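Long-range contacts in beta-glucuronidase (uncultured Clostridium sp., PDB 6U7J), which hydrolyses beta-D-glucuronides as a family 2 glycosyl hydrolase of gut bacteria, probably including estrogen glucuronides, so releasing active estrogens: residues L256-L264 against M351-V359; L11-R19 against I269-T277. All blocks are in the same frame, centred on the assembly; numbering follows the deposited sequence.

Contact 1 (L256-L264 against M351-V359); sequences LWQPGSAYL and MADQKGIVV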
ATOM      1  N   LEU B 256       3.344  45.851 -14.726  1.00 44.62           N
ATOM      2  CA  LEU B 256       3.842  44.769 -15.555  1.00 44.79           C
ATOM      3  C   LEU B 256       3.273  43.433 -15.101  1.00 45.41           C
ATOM      4  O   LEU B 256       2.908  43.243 -13.935  1.00 42.01           O
ATOM      5  CB  LEU B 256       5.372  44.732 -15.521  1.00 43.62           C
ATOM      6  CG  LEU B 256       6.075  45.924 -16.194  1.00 46.29           C
ATOM      7  CD1 LEU B 256       7.580  45.728 -16.240  1.00 39.48           C
ATOM      8  CD2 LEU B 256       5.527  46.150 -17.592  1.00 40.95           C
ATOM      9  N   TRP B 257       3.168  42.510 -16.048  1.00 42.42           N
ATOM     10  CA  TRP B 257       2.803  41.142 -15.719  1.00 39.52           C
ATOM     11  C   TRP B 257       4.075  40.434 -15.262  1.00 40.45           C
ATOM     12  O   TRP B 257       5.024  40.274 -16.041  1.00 38.99           O
ATOM     13  CB  TRP B 257       2.157  40.448 -16.915  1.00 35.70           C
ATOM     14  CG  TRP B 257       1.605  39.076 -16.603  1.00 33.67           C
ATOM     15  CD1 TRP B 257       0.322  38.766 -16.266  1.00 35.04           C
ATOM     16  CD2 TRP B 257       2.327  37.839 -16.606  1.00 36.66           C
ATOM     17  NE1 TRP B 257       0.194  37.415 -16.067  1.00 38.39           N
ATOM     18  CE2 TRP B 257       1.413  36.821 -16.271  1.00 35.14           C
ATOM     19  CE3 TRP B 257       3.660  37.492 -16.860  1.00 38.84           C
ATOM     20  CZ2 TRP B 257       1.784  35.485 -16.175  1.00 37.58           C
ATOM     21  CZ3 TRP B 257       4.026  36.162 -16.772  1.00 38.66           C
ATOM     22  CH2 TRP B 257       3.092  35.173 -16.426  1.00 36.79           C
ATOM     23  N   GLN B 258       4.108  40.036 -13.990  1.00 36.50           N
ATOM     24  CA  GLN B 258       5.327  39.444 -13.468  1.00 41.24           C
ATOM     25  C   GLN B 258       5.096  37.993 -13.072  1.00 43.57           C
ATOM     26  O   GLN B 258       4.010  37.654 -12.580  1.00 40.96           O
ATOM     27  CB  GLN B 258       5.845  40.223 -12.243  1.00 41.69           C
ATOM     28  CG  GLN B 258       6.141  41.700 -12.521  1.00 37.33           C
ATOM     29  CD  GLN B 258       7.544  41.950 -13.067  1.00 49.06           C
ATOM     30  OE1 GLN B 258       8.208  41.039 -13.587  1.00 53.34           O
ATOM     31  NE2 GLN B 258       8.000  43.198 -12.961  1.00 50.78           N
ATOM     32  N   PRO B 259       6.083  37.120 -13.286  1.00 42.36           N
ATOM     33  CA  PRO B 259       6.017  35.770 -12.711  1.00 43.53           C
ATOM     34  C   PRO B 259       5.722  35.852 -11.223  1.00 42.10           C
ATOM     35  O   PRO B 259       6.350  36.615 -10.494  1.00 41.70           O
ATOM     36  CB  PRO B 259       7.414  35.200 -12.980  1.00 42.38           C
ATOM     37  CG  PRO B 259       7.945  36.014 -14.133  1.00 40.59           C
ATOM     38  CD  PRO B 259       7.360  37.380 -13.974  1.00 42.58           C
ATOM     39  N   GLY B 260       4.721  35.094 -10.778  1.00 37.56           N
ATOM     40  CA  GLY B 260       4.321  35.125  -9.386  1.00 37.68           C
ATOM     41  C   GLY B 260       3.494  36.325  -8.978  1.00 43.12           C
ATOM     42  O   GLY B 260       2.970  36.341  -7.855  1.00 39.30           O
ATOM     43  N   SER B 261       3.339  37.335  -9.854  1.00 41.84           N
ATOM     44  CA  SER B 261       2.579  38.540  -9.488  1.00 42.54           C
ATOM     45  C   SER B 261       1.921  39.109 -10.753  1.00 41.50           C
ATOM     46  O   SER B 261       2.362  40.105 -11.334  1.00 42.82           O
ATOM     47  CB  SER B 261       3.461  39.591  -8.815  1.00 35.67           C
ATOM     48  OG  SER B 261       2.680  40.733  -8.511  1.00 48.84           O
ATOM     49  N   ALA B 262       0.820  38.487 -11.154  1.00 38.79           N
ATOM     50  CA  ALA B 262       0.181  38.829 -12.416  1.00 39.72           C
ATOM     51  C   ALA B 262      -0.516  40.189 -12.346  1.00 39.07           C
ATOM     52  O   ALA B 262      -1.080  40.567 -11.318  1.00 42.03           O
ATOM     53  CB  ALA B 262      -0.825  37.742 -12.796  1.00 36.62           C
ATOM     54  N   TYR B 263      -0.485  40.920 -13.455  1.00 39.35           N
ATOM     55  CA  TYR B 263      -1.385  42.046 -13.676  1.00 42.43           C
ATOM     56  C   TYR B 263      -1.987  41.903 -15.069  1.00 38.08           C
ATOM     57  O   TYR B 263      -1.267  41.617 -16.032  1.00 38.34           O
ATOM     58  CB  TYR B 263      -0.661  43.397 -13.535  1.00 41.33           C
ATOM     59  CG  TYR B 263      -1.604  44.570 -13.379  1.00 45.54           C
ATOM     60  CD1 TYR B 263      -2.136  45.215 -14.494  1.00 45.40           C
ATOM     61  CD2 TYR B 263      -1.978  45.023 -12.120  1.00 46.78           C
ATOM     62  CE1 TYR B 263      -3.008  46.292 -14.357  1.00 49.47           C
ATOM     63  CE2 TYR B 263      -2.846  46.088 -11.970  1.00 49.83           C
ATOM     64  CZ  TYR B 263      -3.356  46.723 -13.092  1.00 52.21           C
ATOM     65  OH  TYR B 263      -4.221  47.780 -12.942  1.00 52.76           O
ATOM     66  N   LEU B 264      -3.296  42.091 -15.187  1.00 36.76           N
ATOM     67  CA  LEU B 264      -3.958  41.930 -16.478  1.00 40.19           C
ATOM     68  C   LEU B 264      -4.774  43.168 -16.799  1.00 40.69           C
ATOM     69  O   LEU B 264      -5.713  43.498 -16.069  1.00 42.78           O
ATOM     70  CB  LEU B 264      -4.856  40.688 -16.501  1.00 38.58           C
ATOM     71  CG  LEU B 264      -4.126  39.360 -16.274  1.00 40.74           C
ATOM     72  CD1 LEU B 264      -5.118  38.194 -16.174  1.00 37.14           C
ATOM     73  CD2 LEU B 264      -3.102  39.131 -17.382  1.00 36.04           C
ATOM     74  N   MET B 351      -5.988  30.331 -16.021  1.00 33.51           N
ATOM     75  CA  MET B 351      -5.557  30.251 -14.627  1.00 39.27           C
ATOM     76  C   MET B 351      -4.097  30.681 -14.478  1.00 35.05           C
ATOM     77  O   MET B 351      -3.754  31.463 -13.585  1.00 31.55           O
ATOM     78  CB  MET B 351      -5.775  28.827 -14.107  1.00 40.03           C
ATOM     79  CG  MET B 351      -5.729  28.668 -12.591  1.00 49.93           C
ATOM     80  SD  MET B 351      -6.530  27.130 -12.039  1.00 48.51           S
ATOM     81  CE  MET B 351      -7.856  27.048 -13.244  1.00 41.02           C
ATOM     82  N   ALA B 352      -3.221  30.180 -15.355  1.00 33.84           N
ATOM     83  CA  ALA B 352      -1.814  30.563 -15.310  1.00 31.64           C
ATOM     84  C   ALA B 352      -1.639  32.060 -15.555  1.00 36.40           C
ATOM     85  O   ALA B 352      -0.749  32.691 -14.972  1.00 35.81           O
ATOM     86  CB  ALA B 352      -1.021  29.758 -16.338  1.00 30.37           C
ATOM     87  N   ASP B 353      -2.472  32.646 -16.428  1.00 35.71           N
ATOM     88  CA  ASP B 353      -2.443  34.097 -16.599  1.00 34.62           C
ATOM     89  C   ASP B 353      -2.763  34.800 -15.292  1.00 37.25           C
ATOM     90  O   ASP B 353      -2.098  35.772 -14.922  1.00 38.52           O
ATOM     91  CB  ASP B 353      -3.442  34.546 -17.674  1.00 33.06           C
ATOM     92  CG  ASP B 353      -2.884  34.437 -19.079  1.00 35.90           C
ATOM     93  OD1 ASP B 353      -1.654  34.255 -19.244  1.00 38.49           O
ATOM     94  OD2 ASP B 353      -3.688  34.522 -20.025  1.00 41.94           O
ATOM     95  N   GLN B 354      -3.799  34.339 -14.587  1.00 33.91           N
ATOM     96  CA  GLN B 354      -4.216  35.041 -13.385  1.00 35.73           C
ATOM     97  C   GLN B 354      -3.265  34.813 -12.220  1.00 36.28           C
ATOM     98  O   GLN B 354      -3.070  35.722 -11.411  1.00 37.62           O
ATOM     99  CB  GLN B 354      -5.632  34.633 -13.009  1.00 33.17           C
ATOM    100  CG  GLN B 354      -6.672  35.327 -13.864  1.00 42.80           C
ATOM    101  CD  GLN B 354      -8.038  34.686 -13.764  1.00 44.88           C
ATOM    102  OE1 GLN B 354      -8.545  34.427 -12.670  1.00 47.62           O
ATOM    103  NE2 GLN B 354      -8.652  34.436 -14.912  1.00 43.35           N
ATOM    104  N   LYS B 355      -2.663  33.634 -12.112  1.00 36.54           N
ATOM    105  CA  LYS B 355      -1.779  33.359 -10.988  1.00 40.56           C
ATOM    106  C   LYS B 355      -0.326  33.702 -11.275  1.00 39.16           C
ATOM    107  O   LYS B 355       0.517  33.529 -10.394  1.00 42.56           O
ATOM    108  CB  LYS B 355      -1.891  31.892 -10.572  1.00 38.31           C
ATOM    109  CG  LYS B 355      -3.215  31.541  -9.936  1.00 35.85           C
ATOM    110  CD  LYS B 355      -3.321  30.036  -9.762  1.00 43.24           C
ATOM    111  CE  LYS B 355      -4.699  29.638  -9.274  1.00 44.86           C
ATOM    112  NZ  LYS B 355      -5.113  30.417  -8.080  1.00 44.29           N
ATOM    113  N   GLY B 356      -0.009  34.184 -12.473  1.00 38.82           N
ATOM    114  CA  GLY B 356       1.363  34.549 -12.764  1.00 38.75           C
ATOM    115  C   GLY B 356       2.302  33.382 -12.969  1.00 39.80           C
ATOM    116  O   GLY B 356       3.492  33.496 -12.651  1.00 42.52           O
ATOM    117  N   ILE B 357       1.809  32.262 -13.508  1.00 34.95           N
ATOM    118  CA  ILE B 357       2.636  31.080 -13.736  1.00 35.59           C
ATOM    119  C   ILE B 357       3.170  31.116 -15.163  1.00 33.69           C
ATOM    120  O   ILE B 357       2.446  31.433 -16.109  1.00 35.13           O
ATOM    121  CB  ILE B 357       1.838  29.791 -13.459  1.00 38.22           C
ATOM    122  CG1 ILE B 357       1.468  29.686 -11.968  1.00 38.40           C
ATOM    123  CG2 ILE B 357       2.625  28.552 -13.894  1.00 31.06           C
ATOM    124  CD1 ILE B 357       0.246  28.783 -11.686  1.00 34.63           C
ATOM    125  N   VAL B 358       4.434  30.789 -15.325  1.00 33.87           N
ATOM    126  CA  VAL B 358       5.084  30.831 -16.630  1.00 34.63           C
ATOM    127  C   VAL B 358       4.932  29.471 -17.298  1.00 36.66           C
ATOM    128  O   VAL B 358       5.088  28.434 -16.652  1.00 35.21           O
ATOM    129  CB  VAL B 358       6.562  31.231 -16.472  1.00 33.05           C
ATOM    130  CG1 VAL B 358       7.313  31.020 -17.748  1.00 32.01           C
ATOM    131  CG2 VAL B 358       6.657  32.690 -16.022  1.00 31.62           C
ATOM    132  N   VAL B 359       4.611  29.458 -18.592  1.00 32.94           N
ATOM    133  CA  VAL B 359       4.208  28.230 -19.264  1.00 32.52           C
ATOM    134  C   VAL B 359       5.021  28.067 -20.543  1.00 31.50           C
ATOM    135  O   VAL B 359       5.251  29.034 -21.275  1.00 33.15           O
ATOM    136  CB  VAL B 359       2.689  28.236 -19.547  1.00 31.81           C
ATOM    137  CG1 VAL B 359       2.264  27.055 -20.380  1.00 35.84           C
ATOM    138  CG2 VAL B 359       1.917  28.253 -18.245  1.00 31.40           C
TER
HETATM  139  O   HOH W   1      -0.733  36.752  -9.160  1.00 44.97           O

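Contact 2 (L11-R19 against I269-T277); sequences LFPVDNEAR and IYFGQDHYT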
ATOM      1  N   LEU B  11     -11.471  33.269 -30.846  1.00 36.72           N
ATOM      2  CA  LEU B  11     -11.636  33.982 -29.586  1.00 36.07           C
ATOM      3  C   LEU B  11     -12.394  33.119 -28.576  1.00 38.88           C
ATOM      4  O   LEU B  11     -13.337  32.398 -28.923  1.00 33.18           O
ATOM      5  CB  LEU B  11     -12.371  35.298 -29.807  1.00 34.09           C
ATOM      6  CG  LEU B  11     -11.552  36.345 -30.566  1.00 40.02           C
ATOM      7  CD1 LEU B  11     -12.397  37.588 -30.828  1.00 35.69           C
ATOM      8  CD2 LEU B  11     -10.252  36.683 -29.811  1.00 32.07           C
ATOM      9  N   PHE B  12     -11.980  33.200 -27.319  1.00 34.27           N
ATOM     10  CA  PHE B  12     -12.652  32.439 -26.274  1.00 36.70           C
ATOM     11  C   PHE B  12     -14.059  32.990 -26.074  1.00 35.53           C
ATOM     12  O   PHE B  12     -14.235  34.208 -26.000  1.00 35.83           O
ATOM     13  CB  PHE B  12     -11.862  32.497 -24.960  1.00 36.44           C
ATOM     14  CG  PHE B  12     -12.339  31.515 -23.923  1.00 35.27           C
ATOM     15  CD1 PHE B  12     -11.966  30.184 -23.985  1.00 37.26           C
ATOM     16  CD2 PHE B  12     -13.181  31.919 -22.901  1.00 37.15           C
ATOM     17  CE1 PHE B  12     -12.409  29.262 -23.037  1.00 35.11           C
ATOM     18  CE2 PHE B  12     -13.631  31.004 -21.949  1.00 41.44           C
ATOM     19  CZ  PHE B  12     -13.235  29.670 -22.019  1.00 35.02           C
ATOM     20  N   PRO B  13     -15.079  32.138 -25.982  1.00 33.21           N
ATOM     21  CA  PRO B  13     -16.452  32.648 -25.849  1.00 34.06           C
ATOM     22  C   PRO B  13     -16.655  33.390 -24.535  1.00 38.35           C
ATOM     23  O   PRO B  13     -16.131  32.996 -23.488  1.00 35.13           O
ATOM     24  CB  PRO B  13     -17.320  31.382 -25.918  1.00 34.82           C
ATOM     25  CG  PRO B  13     -16.419  30.304 -26.543  1.00 35.58           C
ATOM     26  CD  PRO B  13     -15.018  30.672 -26.125  1.00 37.40           C
ATOM     27  N   VAL B  14     -17.443  34.469 -24.592  1.00 35.68           N
ATOM     28  CA  VAL B  14     -17.712  35.288 -23.419  1.00 32.93           C
ATOM     29  C   VAL B  14     -19.209  35.510 -23.259  1.00 34.55           C
ATOM     30  O   VAL B  14     -19.990  35.369 -24.203  1.00 37.35           O
ATOM     31  CB  VAL B  14     -16.981  36.643 -23.493  1.00 40.38           C
ATOM     32  CG1 VAL B  14     -15.478  36.432 -23.730  1.00 38.23           C
ATOM     33  CG2 VAL B  14     -17.599  37.517 -24.583  1.00 35.69           C
ATOM     34  N   ASP B  15     -19.602  35.862 -22.034  1.00 38.05           N
ATOM     35  CA  ASP B  15     -20.947  36.345 -21.724  1.00 35.90           C
ATOM     36  C   ASP B  15     -20.886  37.828 -21.395  1.00 38.76           C
ATOM     37  O   ASP B  15     -20.094  38.241 -20.542  1.00 37.88           O
ATOM     38  CB  ASP B  15     -21.555  35.617 -20.524  1.00 38.74           C
ATOM     39  CG  ASP B  15     -22.011  34.212 -20.853  1.00 40.39           C
ATOM     40  OD1 ASP B  15     -21.503  33.271 -20.202  1.00 42.01           O
ATOM     41  OD2 ASP B  15     -22.868  34.044 -21.752  1.00 43.15           O
ATOM     42  N   ASN B  16     -21.747  38.623 -22.041  1.00 38.36           N
ATOM     43  CA  ASN B  16     -21.915  40.026 -21.661  1.00 38.40           C
ATOM     44  C   ASN B  16     -23.315  40.495 -22.061  1.00 39.43           C
ATOM     45  O   ASN B  16     -24.236  39.684 -22.151  1.00 36.06           O
ATOM     46  CB  ASN B  16     -20.812  40.902 -22.287  1.00 33.62           C
ATOM     47  CG  ASN B  16     -20.692  40.721 -23.794  1.00 36.89           C
ATOM     48  OD1 ASN B  16     -21.691  40.678 -24.511  1.00 39.01           O
ATOM     49  ND2 ASN B  16     -19.461  40.632 -24.282  1.00 34.12           N
ATOM     50  N   GLU B  17     -23.496  41.797 -22.302  1.00 40.34           N
ATOM     51  CA  GLU B  17     -24.814  42.284 -22.718  1.00 41.08           C
ATOM     52  C   GLU B  17     -25.162  41.873 -24.144  1.00 36.68           C
ATOM     53  O   GLU B  17     -26.341  41.920 -24.516  1.00 42.42           O
ATOM     54  CB  GLU B  17     -24.873  43.809 -22.595  1.00 40.55           C
ATOM     55  CG  GLU B  17     -24.273  44.533 -23.783  1.00 38.12           C
ATOM     56  CD  GLU B  17     -22.765  44.646 -23.707  1.00 47.05           C
ATOM     57  OE1 GLU B  17     -22.145  43.975 -22.834  1.00 41.66           O
ATOM     58  OE2 GLU B  17     -22.199  45.422 -24.524  1.00 48.23           O
ATOM     59  N   ALA B  18     -24.167  41.465 -24.935  1.00 37.57           N
ATOM     60  CA  ALA B  18     -24.298  41.211 -26.366  1.00 39.61           C
ATOM     61  C   ALA B  18     -24.167  39.748 -26.750  1.00 39.97           C
ATOM     62  O   ALA B  18     -24.849  39.303 -27.671  1.00 44.61           O
ATOM     63  CB  ALA B  18     -23.241  42.005 -27.141  1.00 38.11           C
ATOM     64  N   ARG B  19     -23.286  38.998 -26.092  1.00 38.30           N
ATOM     65  CA  ARG B  19     -23.032  37.602 -26.419  1.00 36.75           C
ATOM     66  C   ARG B  19     -23.428  36.720 -25.242  1.00 39.89           C
ATOM     67  O   ARG B  19     -23.378  37.146 -24.079  1.00 38.63           O
ATOM     68  CB  ARG B  19     -21.558  37.362 -26.766  1.00 35.92           C
ATOM     69  CG  ARG B  19     -20.982  38.229 -27.875  1.00 35.65           C
ATOM     70  CD  ARG B  19     -19.497  37.961 -28.064  1.00 38.66           C
ATOM     71  NE  ARG B  19     -18.926  38.634 -29.235  1.00 34.16           N
ATOM     72  CZ  ARG B  19     -17.930  38.136 -29.963  1.00 38.88           C
ATOM     73  NH1 ARG B  19     -17.398  36.954 -29.652  1.00 38.13           N
ATOM     74  NH2 ARG B  19     -17.459  38.810 -30.999  1.00 39.32           N
ATOM     75  N   ILE B 269     -13.791  46.255 -26.109  1.00 37.23           N
ATOM     76  CA  ILE B 269     -14.085  46.608 -27.491  1.00 38.91           C
ATOM     77  C   ILE B 269     -15.593  46.662 -27.696  1.00 45.60           C
ATOM     78  O   ILE B 269     -16.311  45.717 -27.336  1.00 42.98           O
ATOM     79  CB  ILE B 269     -13.453  45.601 -28.467  1.00 42.19           C
ATOM     80  CG1 ILE B 269     -11.965  45.424 -28.161  1.00 39.53           C
ATOM     81  CG2 ILE B 269     -13.689  46.016 -29.909  1.00 38.67           C
ATOM     82  CD1 ILE B 269     -11.305  44.284 -28.930  1.00 35.59           C
ATOM     83  N   TYR B 270     -16.065  47.750 -28.308  1.00 43.50           N
ATOM     84  CA  TYR B 270     -17.460  47.909 -28.695  1.00 41.49           C
ATOM     85  C   TYR B 270     -17.544  48.112 -30.204  1.00 42.10           C
ATOM     86  O   TYR B 270     -16.888  48.999 -30.757  1.00 44.25           O
ATOM     87  CB  TYR B 270     -18.104  49.083 -27.959  1.00 40.72           C
ATOM     88  CG  TYR B 270     -18.257  48.864 -26.466  1.00 42.85           C
ATOM     89  CD1 TYR B 270     -17.204  49.114 -25.592  1.00 42.91           C
ATOM     90  CD2 TYR B 270     -19.460  48.416 -25.933  1.00 42.51           C
ATOM     91  CE1 TYR B 270     -17.344  48.910 -24.223  1.00 42.45           C
ATOM     92  CE2 TYR B 270     -19.611  48.219 -24.584  1.00 39.86           C
ATOM     93  CZ  TYR B 270     -18.554  48.468 -23.732  1.00 42.53           C
ATOM     94  OH  TYR B 270     -18.722  48.265 -22.380  1.00 48.05           O
ATOM     95  N   PHE B 271     -18.357  47.291 -30.865  1.00 42.72           N
ATOM     96  CA  PHE B 271     -18.449  47.287 -32.325  1.00 45.46           C
ATOM     97  C   PHE B 271     -19.918  47.067 -32.680  1.00 45.60           C
ATOM     98  O   PHE B 271     -20.413  45.935 -32.632  1.00 43.82           O
ATOM     99  CB  PHE B 271     -17.544  46.218 -32.936  1.00 38.04           C
ATOM    100  CG  PHE B 271     -17.653  46.094 -34.436  1.00 44.50           C
ATOM    101  CD1 PHE B 271     -17.091  47.052 -35.272  1.00 45.68           C
ATOM    102  CD2 PHE B 271     -18.307  45.010 -35.011  1.00 43.68           C
ATOM    103  CE1 PHE B 271     -17.178  46.933 -36.661  1.00 49.13           C
ATOM    104  CE2 PHE B 271     -18.403  44.881 -36.396  1.00 42.60           C
ATOM    105  CZ  PHE B 271     -17.843  45.851 -37.224  1.00 48.75           C
ATOM    106  N   GLY B 272     -20.608  48.153 -33.011  1.00 39.34           N
ATOM    107  CA  GLY B 272     -22.015  48.067 -33.361  1.00 40.25           C
ATOM    108  C   GLY B 272     -22.853  47.601 -32.187  1.00 43.57           C
ATOM    109  O   GLY B 272     -22.924  48.252 -31.143  1.00 46.61           O
ATOM    110  N   GLN B 273     -23.511  46.464 -32.353  1.00 47.83           N
ATOM    111  CA  GLN B 273     -24.186  45.821 -31.237  1.00 46.16           C
ATOM    112  C   GLN B 273     -23.266  44.885 -30.458  1.00 44.68           C
ATOM    113  O   GLN B 273     -23.628  44.475 -29.352  1.00 47.78           O
ATOM    114  CB  GLN B 273     -25.409  45.050 -31.738  1.00 46.84           C
ATOM    115  CG  GLN B 273     -26.536  45.945 -32.279  1.00 51.65           C
ATOM    116  CD  GLN B 273     -27.140  46.821 -31.194  1.00 60.98           C
ATOM    117  OE1 GLN B 273     -27.855  46.338 -30.308  1.00 62.79           O
ATOM    118  NE2 GLN B 273     -26.838  48.118 -31.243  1.00 65.61           N
ATOM    119  N   ASP B 274     -22.089  44.557 -30.995  1.00 41.37           N
ATOM    120  CA  ASP B 274     -21.188  43.582 -30.394  1.00 40.53           C
ATOM    121  C   ASP B 274     -20.353  44.193 -29.267  1.00 39.80           C
ATOM    122  O   ASP B 274     -20.215  45.411 -29.142  1.00 42.10           O
ATOM    123  CB  ASP B 274     -20.250  42.992 -31.452  1.00 39.98           C
ATOM    124  CG  ASP B 274     -19.611  41.688 -30.997  1.00 42.25           C
ATOM    125  OD1 ASP B 274     -20.042  41.180 -29.935  1.00 41.39           O
ATOM    126  OD2 ASP B 274     -18.694  41.174 -31.688  1.00 39.43           O
ATOM    127  N   HIS B 275     -19.769  43.314 -28.458  1.00 38.86           N
ATOM    128  CA  HIS B 275     -18.906  43.700 -27.349  1.00 40.28           C
ATOM    129  C   HIS B 275     -17.989  42.517 -27.040  1.00 40.53           C
ATOM    130  O   HIS B 275     -18.437  41.363 -27.049  1.00 41.40           O
ATOM    131  CB  HIS B 275     -19.744  44.105 -26.121  1.00 36.33           C
ATOM    132  CG  HIS B 275     -18.940  44.503 -24.920  1.00 39.95           C
ATOM    133  ND1 HIS B 275     -19.456  44.472 -23.640  1.00 38.99           N
ATOM    134  CD2 HIS B 275     -17.667  44.952 -24.799  1.00 41.37           C
ATOM    135  CE1 HIS B 275     -18.536  44.890 -22.784  1.00 38.98           C
ATOM    136  NE2 HIS B 275     -17.439  45.178 -23.461  1.00 38.39           N
ATOM    137  N   TYR B 276     -16.706  42.800 -26.810  1.00 37.49           N
ATOM    138  CA  TYR B 276     -15.743  41.768 -26.438  1.00 41.78           C
ATOM    139  C   TYR B 276     -14.670  42.373 -25.548  1.00 42.08           C
ATOM    140  O   TYR B 276     -14.152  43.450 -25.852  1.00 41.51           O
ATOM    141  CB  TYR B 276     -15.066  41.117 -27.653  1.00 34.20           C
ATOM    142  CG  TYR B 276     -14.399  39.795 -27.291  1.00 38.66           C
ATOM    143  CD1 TYR B 276     -13.118  39.763 -26.742  1.00 40.24           C
ATOM    144  CD2 TYR B 276     -15.071  38.578 -27.458  1.00 39.99           C
ATOM    145  CE1 TYR B 276     -12.505  38.554 -26.388  1.00 36.82           C
ATOM    146  CE2 TYR B 276     -14.467  37.360 -27.101  1.00 38.38           C
ATOM    147  CZ  TYR B 276     -13.186  37.361 -26.574  1.00 37.81           C
ATOM    148  OH  TYR B 276     -12.576  36.180 -26.227  1.00 35.83           O
ATOM    149  N   THR B 277     -14.319  41.659 -24.476  1.00 40.63           N
ATOM    150  CA  THR B 277     -13.331  42.098 -23.488  1.00 40.09           C
ATOM    151  C   THR B 277     -12.245  41.037 -23.335  1.00 41.72           C
ATOM    152  O   THR B 277     -12.491  39.957 -22.780  1.00 40.51           O
ATOM    153  CB  THR B 277     -13.999  42.374 -22.142  1.00 41.14           C
ATOM    154  OG1 THR B 277     -15.069  43.301 -22.331  1.00 44.22           O
ATOM    155  CG2 THR B 277     -12.992  42.941 -21.146  1.00 39.94           C
TER

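Contact 1 (L256-L264 against M351-V359)
The carbonyl oxygen of D353, in the last turn of helix 346-355, takes the indole N-H of W257: NE1 lies 3.0 Å from D353 O, in the carbonyl plane on a lone pair, and the oxygen sits at the edge of the ring. With its CG anti to the backbone N (chi1 -173°), W257 extends its indole to this helix end, where tryptophan combines a broad apolar surface with one well-aimed donor. The carboxylate of D353 turns elsewhere, to H406 and the backbone N of C408. Q354 lends its CG to CD1 of L264, 4.0 Å away, and its carbonyl O packs 3.3 Å from the small CB of A262. G356, leaving the helix with positive phi, suits the spot because a CB would strike G260 N and S261 N; its own O receives G260 N at 2.8 Å in a nearly straight bond (175°). Farther on, V358 lays CG2 against CB of P259, 4.0 Å apart. The Q258-S261 type II turn, with P259 and G260 at its corners, thus docks on a helix-to-strand link of the alpha/beta (TIM) barrel, joining the beta-sandwich domain to the barrel of a family 2 glycosyl hydrolase.

Contact 2 (L11-R19 against I269-T277)
A beta hairpin, strands 265-271 and 274-280 joined by the type II' turn F271-D274, presents its second strand as an outer strand of a sheet in the family 2 beta-sandwich domain, and the loop leading into strand 20-32 wraps across it through Y276, H275, D274 and the turn. Y276 spans the gap to the loop backbone. Its hydroxyl donates to F12 O at 2.6 Å, in the carbonyl plane on a lone pair, so the long phenol secures the loop backbone while its ring supplies apolar surface. CD1 of L11 stands over the middle of one ring face in a CH-pi contact, 4.3 Å from the centroid, and V14 brings CG1 to 3.6 Å from CE2 of Y276. I198 and I201 of strand 198-208 also touch this tyrosine.

N16 holds the bend of the loop: its OD1 accepts the backbone N-H groups of A18 and R19, the first bond closing an Asx turn and the two together making an Asx motif, which suits asparagine, whose ND2 remains available to donate to H275 O from above the carbonyl plane. E17 bends at chi2 (-82°) to bring OE1 to 2.9 Å from H275 ND1 in the imidazole plane. D268 accepts from NE2 at the other side of that ring; two carboxylates, with the Y270 ring against one face, would hold the imidazole in its orientation and probably stabilise positive charge there. A18 is small enough for its CB to pack 3.3 Å from Q273 O in the turn.

R19, extended from CG to NE, sets one face of its guanidinium against the CD2 edge of the Y276 ring, the planes 71° apart, and grips D274 side-on. The guanidinium and carboxylate planes lie only 6° apart; R19 NE meets D274 OD1 at 2.9 Å and R19 NH2 meets D274 OD2 at 2.8 Å, a two-pronged salt bridge in which each oxygen uses its syn lone pair.

Both contacts tie the beta-sandwich domain to other parts of the chain, and strand 265-271 connects their central pieces: the loop of contact 1 runs straight into it, and contact 2 uses its far end with the hairpin partner 274-280. Their segments alternate along the sequence, 11-19, 256-264, 269-277 and then 351-359. The centres lie 24 Å apart and the nearest atoms about 9 Å, so the two do not touch. Helix 346-355 approaches both, since its last turn and the link after it carry contact 1 while F12 of contact 2 packs on E346, E347 and Q350. The sandwich is thereby held to the barrel at one place and to the N-terminal segment at another.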